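Local coordinates for protein galactokinase (Bifidobacterium longum subsp. infantis ATCC 15697 = JCM 1222 = DSM 20088, PDB 6TEQ) that binds galactose and its 2-deoxy-2-fluoro analogue and, as in other galactokinases of the GHMP family, probably phosphorylates galactose with ATP, at residues 2-7 with 399-404; 36-41 with 61-66; 230-235 with 374-379; 237-242 with 344-349. One frame throughout, in Å; residues are numbered along the deposited sequence.

Contact 1: residues 2-7 with 399-404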
loop_
_atom_site.group_PDB
_atom_site.type_symbol
_atom_site.label_atom_id
_atom_site.label_comp_id
_atom_site.label_asym_id
_atom_site.label_seq_id
_atom_site.Cartn_x
_atom_site.Cartn_y
_atom_site.Cartn_z
ATOM N N THR A 2 14.402 -7.989 -24.990
ATOM C CA THR A 2 13.881 -6.622 -24.889
ATOM C C THR A 2 14.481 -6.000 -23.608
ATOM O O THR A 2 14.620 -6.716 -22.534
ATOM C CB THR A 2 12.346 -6.645 -24.976
ATOM O OG1 THR A 2 12.036 -7.056 -26.317
ATOM C CG2 THR A 2 11.698 -5.308 -24.707
ATOM N N ALA A 3 14.866 -4.734 -23.726
ATOM C CA ALA A 3 15.239 -3.865 -22.598
ATOM C C ALA A 3 14.118 -3.890 -21.546
ATOM O O ALA A 3 12.944 -4.092 -21.860
ATOM C CB ALA A 3 15.508 -2.451 -23.091
ATOM N N VAL A 4 14.479 -3.689 -20.303
ATOM C CA VAL A 4 13.514 -3.698 -19.175
ATOM C C VAL A 4 12.512 -2.561 -19.412
ATOM O O VAL A 4 12.901 -1.444 -19.851
ATOM C CB VAL A 4 14.221 -3.584 -17.805
ATOM C CG1 VAL A 4 14.939 -2.266 -17.608
ATOM C CG2 VAL A 4 13.230 -3.877 -16.690
ATOM N N GLU A 5 11.250 -2.856 -19.222
ATOM C CA GLU A 5 10.128 -1.899 -19.359
ATOM C C GLU A 5 9.999 -1.036 -18.105
ATOM O O GLU A 5 9.914 -1.619 -17.011
ATOM C CB GLU A 5 8.811 -2.626 -19.613
ATOM C CG GLU A 5 7.603 -1.754 -19.843
ATOM C CD GLU A 5 6.278 -2.497 -20.012
ATOM O OE1 GLU A 5 5.345 -1.874 -20.557
ATOM O OE2 GLU A 5 6.175 -3.693 -19.560
ATOM N N PHE A 6 9.792 0.271 -18.299
ATOM C CA PHE A 6 9.324 1.215 -17.255
ATOM C C PHE A 6 7.854 1.514 -17.564
ATOM O O PHE A 6 7.494 1.855 -18.704
ATOM C CB PHE A 6 10.175 2.483 -17.181
ATOM C CG PHE A 6 11.445 2.326 -16.376
ATOM C CD1 PHE A 6 12.463 1.486 -16.825
ATOM C CD2 PHE A 6 11.598 2.952 -15.137
ATOM C CE1 PHE A 6 13.628 1.322 -16.092
ATOM C CE2 PHE A 6 12.762 2.792 -14.403
ATOM C CZ PHE A 6 13.773 1.963 -14.874
ATOM N N ILE A 7 7.009 1.296 -16.555
ATOM C CA ILE A 7 5.528 1.474 -16.599
ATOM C C ILE A 7 5.246 2.907 -16.172
ATOM O O ILE A 7 5.381 3.187 -14.973
ATOM C CB ILE A 7 4.829 0.497 -15.638
ATOM C CG1 ILE A 7 5.147 -0.947 -16.016
ATOM C CG2 ILE A 7 3.333 0.750 -15.587
ATOM C CD1 ILE A 7 4.903 -1.215 -17.470
ATOM N N ASN A 399 10.610 -14.820 -14.679
ATOM C CA ASN A 399 9.810 -13.878 -15.503
ATOM C C ASN A 399 10.551 -12.552 -15.540
ATOM O O ASN A 399 11.168 -12.199 -14.491
ATOM C CB ASN A 399 8.407 -13.603 -14.933
ATOM C CG ASN A 399 7.612 -14.851 -14.655
ATOM O OD1 ASN A 399 7.793 -15.853 -15.349
ATOM N ND2 ASN A 399 6.697 -14.780 -13.673
ATOM N N ALA A 400 10.483 -11.827 -16.654
ATOM C CA ALA A 400 11.069 -10.477 -16.734
ATOM C C ALA A 400 10.454 -9.586 -15.687
ATOM O O ALA A 400 9.232 -9.556 -15.536
ATOM C CB ALA A 400 10.873 -9.867 -18.072
ATOM N N PRO A 401 11.259 -8.727 -15.032
ATOM C CA PRO A 401 10.680 -7.709 -14.162
ATOM C C PRO A 401 10.235 -6.512 -14.994
ATOM O O PRO A 401 10.608 -6.379 -16.188
ATOM C CB PRO A 401 11.852 -7.402 -13.229
ATOM C CG PRO A 401 13.040 -7.528 -14.119
ATOM C CD PRO A 401 12.726 -8.664 -15.060
ATOM N N ARG A 402 9.619 -5.553 -14.292
ATOM C CA ARG A 402 9.345 -4.232 -14.909
ATOM C C ARG A 402 9.591 -3.191 -13.836
ATOM O O ARG A 402 9.448 -3.503 -12.639
ATOM C CB ARG A 402 7.949 -4.174 -15.499
ATOM C CG ARG A 402 6.864 -4.362 -14.478
ATOM C CD ARG A 402 5.506 -4.648 -15.150
ATOM N NE ARG A 402 4.571 -5.038 -14.155
ATOM C CZ ARG A 402 3.364 -5.476 -14.427
ATOM N NH1 ARG A 402 2.932 -5.413 -15.683
ATOM N NH2 ARG A 402 2.597 -5.898 -13.436
ATOM N N ALA A 403 9.864 -1.985 -14.233
ATOM C CA ALA A 403 10.186 -0.916 -13.305
ATOM C C ALA A 403 9.183 0.205 -13.467
ATOM O O ALA A 403 8.378 0.222 -14.366
ATOM C CB ALA A 403 11.615 -0.464 -13.539
ATOM N N LEU A 404 9.164 1.086 -12.481
ATOM C CA LEU A 404 8.239 2.239 -12.488
ATOM C C LEU A 404 9.050 3.426 -12.006
ATOM O O LEU A 404 9.771 3.290 -11.015
ATOM C CB LEU A 404 7.100 2.035 -11.467
ATOM C CG LEU A 404 6.001 1.002 -11.598
ATOM C CD1 LEU A 404 6.565 -0.344 -11.295
ATOM C CD2 LEU A 404 4.913 1.351 -10.557
HETATM O O HOH W 1 10.242 -5.611 -18.627
HETATM O O HOH W 2 3.998 -4.738 -18.211
#
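Phe6 and Ala403 pair on neighbouring parallel strands, and the backbone bonds lie on both sides of Phe6. Ala403 N donates to Glu5 O at 2.8 Å in a nearly straight bond (N-H...O 173°), while Ile7 N donates to Ala403 O at 2.8 Å. The same Ala403 O also takes a CA-H...O contact from Phe6 CA.

The apolar contacts centre on the Phe6 ring. Its CG stands anti to the carbonyl carbon (chi1 -82°), and one ring face lies over the Ala403 methyl, with CB 3.5 Å from the ring centroid in a CH-pi contact. His383 of helix 382-396 stacks with this ring as well. An alanine at Phe6 would probably open a gap here, leaving the Ala403 methyl without its aromatic cover and His383 without a stacking partner. On the N-terminal side of Phe6, Val4 CG2 approaches Pro401 CG at 4.5 Å.

Water bridges complete the polar contacts. One water accepts from Glu5 N and donates to Pro401 O at 2.6 Å. A second sits in the guanidinium plane, 2.8 Å from Arg402 NH1, and donates to Glu5 OE2. These two charged groups thus meet through solvent, and the salt bridge of Arg402 NE goes to Asp236.

The whole is a short, weakly bonded N-terminal edge strand, added in parallel to strand 402-404 of a five-stranded mixed sheet that packs on helix 382-396.

Contact 2: residues 36-41 with 61-66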
loop_
_atom_site.group_PDB
_atom_site.type_symbol
_atom_site.label_atom_id
_atom_site.label_comp_id
_atom_site.label_asym_id
_atom_site.label_seq_id
_atom_site.Cartn_x
_atom_site.Cartn_y
_atom_site.Cartn_z
ATOM N N ALA A 36 -9.610 9.812 -8.454
ATOM C CA ALA A 36 -8.453 8.912 -8.572
ATOM C C ALA A 36 -7.741 8.799 -7.256
ATOM O O ALA A 36 -7.865 9.689 -6.417
ATOM C CB ALA A 36 -7.523 9.344 -9.675
ATOM N N ALA A 37 -7.168 7.612 -7.045
ATOM C CA ALA A 37 -6.342 7.362 -5.861
ATOM C C ALA A 37 -5.070 6.703 -6.322
ATOM O O ALA A 37 -5.086 5.837 -7.233
ATOM C CB ALA A 37 -7.110 6.546 -4.869
ATOM N N PRO A 38 -3.954 7.025 -5.665
ATOM C CA PRO A 38 -2.676 6.441 -6.052
ATOM C C PRO A 38 -2.404 5.093 -5.399
ATOM O O PRO A 38 -2.892 4.724 -4.335
ATOM C CB PRO A 38 -1.670 7.493 -5.607
ATOM C CG PRO A 38 -2.305 8.016 -4.305
ATOM C CD PRO A 38 -3.775 8.123 -4.685
ATOM N N GLY A 39 -1.516 4.355 -6.059
ATOM C CA GLY A 39 -0.805 3.265 -5.395
ATOM C C GLY A 39 0.272 3.850 -4.499
ATOM O O GLY A 39 0.357 5.067 -4.370
ATOM N N ARG A 40 1.056 2.980 -3.859
ATOM C CA ARG A 40 1.989 3.451 -2.837
ATOM C C ARG A 40 3.224 2.586 -2.822
ATOM O O ARG A 40 3.149 1.358 -3.118
ATOM C CB ARG A 40 1.300 3.461 -1.468
ATOM C CG ARG A 40 0.934 2.107 -0.896
ATOM C CD ARG A 40 2.000 1.531 -0.016
ATOM N NE ARG A 40 1.691 0.151 0.364
ATOM C CZ ARG A 40 2.005 -0.934 -0.311
ATOM N NH1 ARG A 40 1.617 -2.119 0.154
ATOM N NH2 ARG A 40 2.803 -0.888 -1.371
ATOM N N VAL A 41 4.311 3.164 -2.316
ATOM C CA VAL A 41 5.455 2.354 -1.832
ATOM C C VAL A 41 5.722 2.691 -0.365
ATOM O O VAL A 41 5.880 3.854 0.007
ATOM C CB VAL A 41 6.712 2.531 -2.699
ATOM C CG1 VAL A 41 6.677 1.688 -3.940
ATOM C CG2 VAL A 41 6.879 3.954 -3.145
ATOM N N PRO A 61 2.972 8.284 -8.348
ATOM C CA PRO A 61 2.210 9.055 -9.310
ATOM C C PRO A 61 1.163 8.195 -10.034
ATOM O O PRO A 61 0.223 8.716 -10.611
ATOM C CB PRO A 61 3.270 9.465 -10.298
ATOM C CG PRO A 61 4.434 8.533 -10.141
ATOM C CD PRO A 61 4.389 8.115 -8.703
ATOM N N HIS A 62 1.353 6.894 -9.990
ATOM C CA HIS A 62 0.492 5.884 -10.648
ATOM C C HIS A 62 -0.823 5.835 -9.878
ATOM O O HIS A 62 -0.812 5.602 -8.644
ATOM C CB HIS A 62 1.124 4.498 -10.616
ATOM C CG HIS A 62 2.413 4.466 -11.350
ATOM N ND1 HIS A 62 3.535 5.077 -10.821
ATOM C CD2 HIS A 62 2.753 3.956 -12.557
ATOM C CE1 HIS A 62 4.527 4.967 -11.704
ATOM N NE2 HIS A 62 4.080 4.244 -12.756
ATOM N N ARG A 63 -1.947 6.026 -10.557
ATOM C CA ARG A 63 -3.274 6.127 -9.961
ATOM C C ARG A 63 -4.251 5.184 -10.650
ATOM O O ARG A 63 -4.071 4.858 -11.877
ATOM C CB ARG A 63 -3.754 7.552 -9.987
ATOM C CG ARG A 63 -2.859 8.505 -9.173
ATOM C CD ARG A 63 -2.956 9.956 -9.581
ATOM N NE ARG A 63 -4.122 10.695 -9.087
ATOM C CZ ARG A 63 -4.275 11.198 -7.867
ATOM N NH1 ARG A 63 -3.351 11.022 -6.940
ATOM N NH2 ARG A 63 -5.348 11.923 -7.589
ATOM N N THR A 64 -5.298 4.874 -9.891
ATOM C CA THR A 64 -6.533 4.256 -10.412
ATOM C C THR A 64 -7.528 5.412 -10.562
ATOM O O THR A 64 -7.812 6.094 -9.542
ATOM C CB THR A 64 -7.051 3.183 -9.477
ATOM O OG1 THR A 64 -6.061 2.166 -9.537
ATOM C CG2 THR A 64 -8.419 2.614 -9.806
ATOM N N PHE A 65 -8.134 5.521 -11.733
ATOM C CA PHE A 65 -9.127 6.535 -12.077
ATOM C C PHE A 65 -10.489 5.892 -12.162
ATOM O O PHE A 65 -10.645 4.793 -12.720
ATOM C CB PHE A 65 -8.828 7.191 -13.425
ATOM C CG PHE A 65 -7.582 8.030 -13.367
ATOM C CD1 PHE A 65 -6.349 7.441 -13.492
ATOM C CD2 PHE A 65 -7.649 9.412 -13.376
ATOM C CE1 PHE A 65 -5.212 8.216 -13.401
ATOM C CE2 PHE A 65 -6.512 10.186 -13.243
ATOM C CZ PHE A 65 -5.295 9.579 -13.300
ATOM N N ILE A 66 -11.419 6.480 -11.428
ATOM C CA ILE A 66 -12.803 5.962 -11.368
ATOM C C ILE A 66 -13.703 7.028 -11.957
ATOM O O ILE A 66 -13.790 8.148 -11.408
ATOM C CB ILE A 66 -13.287 5.587 -9.980
ATOM C CG1 ILE A 66 -14.651 4.865 -9.975
ATOM C CG2 ILE A 66 -13.192 6.738 -8.993
ATOM C CD1 ILE A 66 -15.166 4.579 -8.596
#
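Arg63 sets CG anti to its carbonyl carbon (chi1 -62°), which puts CG beside Pro38, and bends at chi3 (79°), which brings NE over to Ala36. CG packs 3.7 Å from Pro38 CA, NE lies 3.7 Å from Ala36 CB, and NH1 comes up to Pro38 CD. Arg63 and the Pro38 ring run side by side, pointing the same way. Phe65 CG takes the same first-torsion position, and the Ala36 methyl sits over one face of its ring, offset toward the rim, in a CH-pi contact 3.9 Å from the centroid.

The guanidinium forms a salt bridge to Glu415 through NH2, and NH1 bonds Ser411 O. A leucine in place of Arg63 would probably leave the Glu415 carboxylate without its positive mate and Ser411 O without this donor.

Between the strands, Ala37 and Thr64 form a hydrogen-bonded pair, with Thr64 N to Ala37 O at 2.8 Å and Ala37 N to Thr64 O at 3.0 Å. Gly39 N continues the pattern to His62 O, also at 3.0 Å. The two strands form the antiparallel beta hairpin of the galactokinase galactose-binding signature, whose Arg40, on the same strand as Gly39, touches the bound 2-deoxy-2-fluoro-alpha-galactose.

Contact 3: residues 230-235 with 374-379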
loop_
_atom_site.group_PDB
_atom_site.type_symbol
_atom_site.label_atom_id
_atom_site.label_comp_id
_atom_site.label_asym_id
_atom_site.label_seq_id
_atom_site.Cartn_x
_atom_site.Cartn_y
_atom_site.Cartn_z
ATOM N N LEU A 230 19.010 12.030 -5.775
ATOM C CA LEU A 230 18.645 10.618 -5.667
ATOM C C LEU A 230 17.494 10.289 -6.602
ATOM O O LEU A 230 16.746 11.198 -7.112
ATOM C CB LEU A 230 18.159 10.282 -4.249
ATOM C CG LEU A 230 19.119 10.532 -3.104
ATOM C CD1 LEU A 230 18.429 10.280 -1.753
ATOM C CD2 LEU A 230 20.336 9.668 -3.299
ATOM N N GLU A 231 17.283 8.996 -6.733
ATOM C CA GLU A 231 16.203 8.399 -7.543
ATOM C C GLU A 231 15.740 7.172 -6.759
ATOM O O GLU A 231 16.597 6.395 -6.284
ATOM C CB GLU A 231 16.736 8.145 -8.967
ATOM C CG GLU A 231 16.009 7.068 -9.766
ATOM C CD GLU A 231 16.561 6.860 -11.171
ATOM O OE1 GLU A 231 17.734 7.269 -11.445
ATOM O OE2 GLU A 231 15.839 6.264 -11.985
ATOM N N LEU A 232 14.431 7.018 -6.594
ATOM C CA LEU A 232 13.901 5.829 -5.912
ATOM C C LEU A 232 13.543 4.857 -7.021
ATOM O O LEU A 232 12.551 5.084 -7.712
ATOM C CB LEU A 232 12.689 6.167 -5.063
ATOM C CG LEU A 232 12.156 4.983 -4.287
ATOM C CD1 LEU A 232 13.083 4.580 -3.182
ATOM C CD2 LEU A 232 10.781 5.344 -3.754
ATOM N N LEU A 233 14.370 3.836 -7.188
ATOM C CA LEU A 233 14.111 2.783 -8.183
ATOM C C LEU A 233 13.020 1.897 -7.591
ATOM O O LEU A 233 13.164 1.452 -6.465
ATOM C CB LEU A 233 15.391 1.990 -8.472
ATOM C CG LEU A 233 15.191 0.779 -9.401
ATOM C CD1 LEU A 233 14.661 1.228 -10.737
ATOM C CD2 LEU A 233 16.479 0.018 -9.603
ATOM N N VAL A 234 12.009 1.582 -8.386
ATOM C CA VAL A 234 10.972 0.610 -7.990
ATOM C C VAL A 234 10.902 -0.467 -9.078
ATOM O O VAL A 234 10.781 -0.072 -10.243
ATOM C CB VAL A 234 9.625 1.301 -7.790
ATOM C CG1 VAL A 234 8.536 0.246 -7.503
ATOM C CG2 VAL A 234 9.727 2.338 -6.720
ATOM N N VAL A 235 11.085 -1.740 -8.695
ATOM C CA VAL A 235 11.079 -2.835 -9.662
ATOM C C VAL A 235 10.045 -3.827 -9.207
ATOM O O VAL A 235 10.178 -4.398 -8.114
ATOM C CB VAL A 235 12.476 -3.490 -9.809
ATOM C CG1 VAL A 235 12.383 -4.742 -10.695
ATOM C CG2 VAL A 235 13.484 -2.489 -10.324
ATOM N N ILE A 374 12.351 -1.782 -3.830
ATOM C CA ILE A 374 12.737 -0.380 -3.967
ATOM C C ILE A 374 14.208 -0.263 -3.606
ATOM O O ILE A 374 14.753 -1.046 -2.849
ATOM C CB ILE A 374 11.852 0.526 -3.119
ATOM C CG1 ILE A 374 12.146 0.362 -1.640
ATOM C CG2 ILE A 374 10.384 0.306 -3.483
ATOM C CD1 ILE A 374 11.312 1.217 -0.719
ATOM N N ALA A 375 14.818 0.754 -4.171
ATOM C CA ALA A 375 16.215 1.076 -3.900
ATOM C C ALA A 375 16.427 2.573 -3.965
ATOM O O ALA A 375 15.960 3.256 -4.926
ATOM C CB ALA A 375 17.102 0.343 -4.902
ATOM N N LEU A 376 17.173 3.071 -3.004
ATOM C CA LEU A 376 17.684 4.444 -3.013
ATOM C C LEU A 376 18.952 4.348 -3.835
ATOM O O LEU A 376 19.869 3.680 -3.416
ATOM C CB LEU A 376 17.943 4.947 -1.604
ATOM C CG LEU A 376 16.723 5.347 -0.823
ATOM C CD1 LEU A 376 17.144 5.577 0.654
ATOM C CD2 LEU A 376 16.055 6.599 -1.382
ATOM N N VAL A 377 18.987 5.098 -4.933
ATOM C CA VAL A 377 20.119 5.099 -5.851
ATOM C C VAL A 377 20.447 6.538 -6.221
ATOM O O VAL A 377 19.617 7.422 -6.050
ATOM C CB VAL A 377 19.824 4.256 -7.097
ATOM C CG1 VAL A 377 19.349 2.884 -6.734
ATOM C CG2 VAL A 377 18.842 4.937 -8.008
ATOM N N ASP A 378 21.637 6.743 -6.770
ATOM C CA ASP A 378 21.929 8.094 -7.292
ATOM C C ASP A 378 21.061 8.403 -8.503
ATOM O O ASP A 378 20.770 7.507 -9.338
ATOM C CB ASP A 378 23.388 8.282 -7.643
ATOM C CG ASP A 378 24.288 8.316 -6.403
ATOM O OD1 ASP A 378 23.883 8.937 -5.372
ATOM O OD2 ASP A 378 25.298 7.659 -6.432
ATOM N N LYS A 379 20.708 9.661 -8.637
ATOM C CA LYS A 379 19.939 10.108 -9.805
ATOM C C LYS A 379 20.683 9.679 -11.056
ATOM O O LYS A 379 21.916 9.932 -11.114
ATOM C CB LYS A 379 19.888 11.614 -9.786
ATOM C CG LYS A 379 19.137 12.322 -10.888
ATOM C CD LYS A 379 19.396 13.857 -10.957
ATOM C CE LYS A 379 20.718 14.440 -10.439
ATOM N NZ LYS A 379 20.567 15.901 -10.230
#
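Leu232, with CG anti to the backbone N (chi1 -177°), lays its CD1 methyl over the Ala375 carbonyl, 3.6 Å from Ala375 O, and its end reaches on to Leu376, with CD1 4.0 Å from Leu376 CD2.

The two segments are adjacent antiparallel strands in the interior of a five-stranded mixed sheet, with a helix packed on each face. Leu232, Val234, Ile374 and Leu376 share one face. There Val234 and Ile374 lie side by side, pointing the same way, and meet through their CG2 methyls at 3.9 Å; Phe329 of helix 322-338 packs on Ile374 and Leu376. Glu231, Leu233, Ala375 and Val377 occupy the other face, where Leu233 CB approaches Ala375 CB at 4.3 Å and Ile385 of helix 382-396 touches both Leu233 and Val377.

Two hydrogen-bonded pairs join the backbones. In one, Leu233 N donates to Ala375 O at 2.8 Å and Ala375 N returns a bond to Leu233 O. In the other, Glu231 N donates to Val377 O, and Val377 N donates to Glu231 O at 3.0 Å. Packing is tight beside this last carbonyl, since Val377 CG2, set between its own backbone N and carbonyl carbon, lies 3.2 Å from Glu231 O.

In the conformer described, one of two modelled, Glu231 OE1 accepts from Gly380 N and Gly382 N, tying this strand to the approach and start of helix 382-396. At the opposite end of the pairing, Ile374 CA makes a CA-H...O contact of 3.1 Å with Leu233 O.

Contact 4: residues 237-242 with 344-349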
loop_
_atom_site.group_PDB
_atom_site.type_symbol
_atom_site.label_atom_id
_atom_site.label_comp_id
_atom_site.label_asym_id
_atom_site.label_seq_id
_atom_site.Cartn_x
_atom_site.Cartn_y
_atom_site.Cartn_z
ATOM N N THR A 237 8.935 -7.347 -9.498
ATOM C CA THR A 237 9.579 -8.615 -9.894
ATOM C C THR A 237 8.707 -9.390 -10.873
ATOM O O THR A 237 9.276 -10.186 -11.601
ATOM C CB THR A 237 9.916 -9.539 -8.725
ATOM O OG1 THR A 237 8.710 -10.001 -8.084
ATOM C CG2 THR A 237 10.860 -8.813 -7.777
ATOM N N GLN A 238 7.410 -9.159 -10.888
ATOM C CA GLN A 238 6.465 -10.018 -11.645
ATOM C C GLN A 238 6.620 -11.494 -11.237
ATOM O O GLN A 238 6.257 -12.377 -12.064
ATOM C CB GLN A 238 6.632 -9.768 -13.143
ATOM C CG GLN A 238 6.405 -8.313 -13.493
ATOM C CD GLN A 238 6.023 -8.129 -14.937
ATOM O OE1 GLN A 238 6.850 -7.998 -15.839
ATOM N NE2 GLN A 238 4.733 -8.313 -15.150
ATOM N N ALA A 239 7.112 -11.776 -10.014
ATOM C CA ALA A 239 7.254 -13.170 -9.544
ATOM C C ALA A 239 5.835 -13.660 -9.376
ATOM O O ALA A 239 4.968 -12.871 -8.899
ATOM C CB ALA A 239 7.962 -13.298 -8.245
ATOM N N PRO A 240 5.599 -14.959 -9.704
ATOM C CA PRO A 240 4.261 -15.527 -9.630
ATOM C C PRO A 240 3.912 -15.577 -8.139
ATOM O O PRO A 240 4.701 -16.066 -7.344
ATOM C CB PRO A 240 4.439 -16.911 -10.258
ATOM C CG PRO A 240 5.856 -17.279 -9.929
ATOM C CD PRO A 240 6.598 -15.975 -10.143
ATOM N N HIS A 241 2.782 -15.033 -7.739
ATOM C CA HIS A 241 2.408 -15.189 -6.315
ATOM C C HIS A 241 0.905 -15.192 -6.202
ATOM O O HIS A 241 0.253 -15.177 -7.290
ATOM C CB HIS A 241 3.134 -14.170 -5.470
ATOM C CG HIS A 241 2.750 -12.774 -5.789
ATOM N ND1 HIS A 241 2.164 -11.994 -4.855
ATOM C CD2 HIS A 241 2.956 -12.015 -6.879
ATOM C CE1 HIS A 241 1.950 -10.801 -5.369
ATOM N NE2 HIS A 241 2.446 -10.786 -6.604
ATOM N N GLN A 242 0.406 -15.231 -4.957
ATOM C CA GLN A 242 -1.018 -15.508 -4.723
ATOM C C GLN A 242 -1.603 -14.704 -3.547
ATOM O O GLN A 242 -1.387 -15.063 -2.360
ATOM C CB GLN A 242 -1.210 -16.998 -4.442
ATOM C CG GLN A 242 -2.680 -17.329 -4.507
ATOM C CD GLN A 242 -2.909 -18.778 -4.264
ATOM O OE1 GLN A 242 -1.959 -19.534 -4.253
ATOM N NE2 GLN A 242 -4.161 -19.137 -4.131
ATOM N N VAL A 344 11.022 -13.909 -1.214
ATOM C CA VAL A 344 11.106 -14.998 -2.212
ATOM C C VAL A 344 12.363 -14.709 -2.988
ATOM O O VAL A 344 12.873 -13.574 -2.960
ATOM C CB VAL A 344 9.855 -15.080 -3.104
ATOM C CG1 VAL A 344 8.617 -15.374 -2.284
ATOM C CG2 VAL A 344 9.662 -13.825 -3.945
ATOM N N PRO A 345 12.869 -15.697 -3.754
ATOM C CA PRO A 345 14.153 -15.487 -4.424
ATOM C C PRO A 345 14.167 -14.262 -5.327
ATOM O O PRO A 345 15.206 -13.630 -5.390
ATOM C CB PRO A 345 14.336 -16.787 -5.218
ATOM C CG PRO A 345 13.687 -17.783 -4.282
ATOM C CD PRO A 345 12.427 -17.102 -3.779
ATOM N N GLU A 346 13.080 -13.999 -6.062
ATOM C CA GLU A 346 13.079 -12.863 -6.999
ATOM C C GLU A 346 13.331 -11.570 -6.201
ATOM O O GLU A 346 14.018 -10.670 -6.700
ATOM C CB GLU A 346 11.783 -12.822 -7.797
ATOM C CG GLU A 346 11.600 -14.016 -8.719
ATOM C CD GLU A 346 10.833 -15.196 -8.145
ATOM O OE1 GLU A 346 10.820 -15.404 -6.907
ATOM O OE2 GLU A 346 10.258 -15.950 -8.975
ATOM N N LEU A 347 12.663 -11.403 -5.059
ATOM C CA LEU A 347 12.871 -10.179 -4.276
ATOM C C LEU A 347 14.336 -10.155 -3.812
ATOM O O LEU A 347 14.983 -9.090 -3.865
ATOM C CB LEU A 347 11.957 -10.125 -3.067
ATOM C CG LEU A 347 10.462 -10.004 -3.337
ATOM C CD1 LEU A 347 9.701 -10.180 -2.044
ATOM C CD2 LEU A 347 10.150 -8.654 -3.999
ATOM N N ASP A 348 14.815 -11.282 -3.255
ATOM C CA ASP A 348 16.150 -11.270 -2.603
ATOM C C ASP A 348 17.242 -11.039 -3.648
ATOM O O ASP A 348 18.204 -10.323 -3.391
ATOM C CB ASP A 348 16.387 -12.538 -1.805
ATOM C CG ASP A 348 15.447 -12.604 -0.626
ATOM O OD1 ASP A 348 14.923 -11.543 -0.246
ATOM O OD2 ASP A 348 15.276 -13.705 -0.145
ATOM N N ILE A 349 17.084 -11.638 -4.813
ATOM C CA ILE A 349 18.097 -11.483 -5.901
ATOM C C ILE A 349 18.039 -10.060 -6.493
ATOM O O ILE A 349 19.098 -9.435 -6.648
ATOM C CB ILE A 349 17.917 -12.589 -6.944
ATOM C CG1 ILE A 349 18.314 -13.940 -6.370
ATOM C CG2 ILE A 349 18.710 -12.234 -8.223
ATOM C CD1 ILE A 349 17.878 -15.141 -7.180
#
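Thr237 and Glu346 cross at about a right angle, their CB atoms 3.9 Å apart. Thr237 heads an ST turn in the loop after strand 230-236, and Glu346 lies in the first turn of helix 345-356, so the contact seats this loop against the N-terminal end of the helix.

The first torsion of Thr237 divides its two branches between two tasks. OG1 stands between the backbone N and the carbonyl carbon (chi1 66°) and accepts from Ala239 N at 3.1 Å, closing the turn; it also bonds Gly371 O. CG2, anti to the carbonyl carbon, is the branch that goes to the helix. It meets Glu346 O at 3.8 Å and, again with the side chains at about a right angle, Leu347 CD2 at 3.8 Å. Phe393 of helix 382-396 touches both Thr237 and Glu346.

Glu346 bends at chi2 (92°), and its CD comes to 3.4 Å from Ala239 CB. The methyl thus packs against the carbon of the carboxylate, with CG and both oxygens of Glu346 also near it. Because the acid sits in the opening turn of the helix, where Asp348 N bonds back to Val344 O at 3.0 Å, the helix end probably makes its negative charge more favourable.

Farther along the loop, His241 NE2 bonds the backbone O of Gly136, a residue that contacts ADP in another structure of this protein. Pro240 also crosses Glu346 at about a right angle, its ring CD lying 3.8 Å from OE2 of that glutamate.

Contacts 1 and 3 share one sheet, since strand 402-404 lies beside strand 230-236 and Leu404 N bonds Val234 O at 3.0 Å. The chain runs directly from contact 3 into the loop of contact 4, which is tied back to contact 1 by Asn399 ND2 to Gln238 O at 2.9 Å. Contact 2, on the other sheet, meets contact 1 through His62 NE2 and Ile7 O at 2.8 Å, and contact 3 through Val41 CG1 and Ile374 CG2 at 4.0 Å. Contacts 2 and 4 stay about 10 Å apart at their nearest atoms. Arg40 of contact 2 touches the alpha anomer of the bound fluorogalactose, whereas the side chains of Ile374 and Leu347 lie about 11 Å from the sugar.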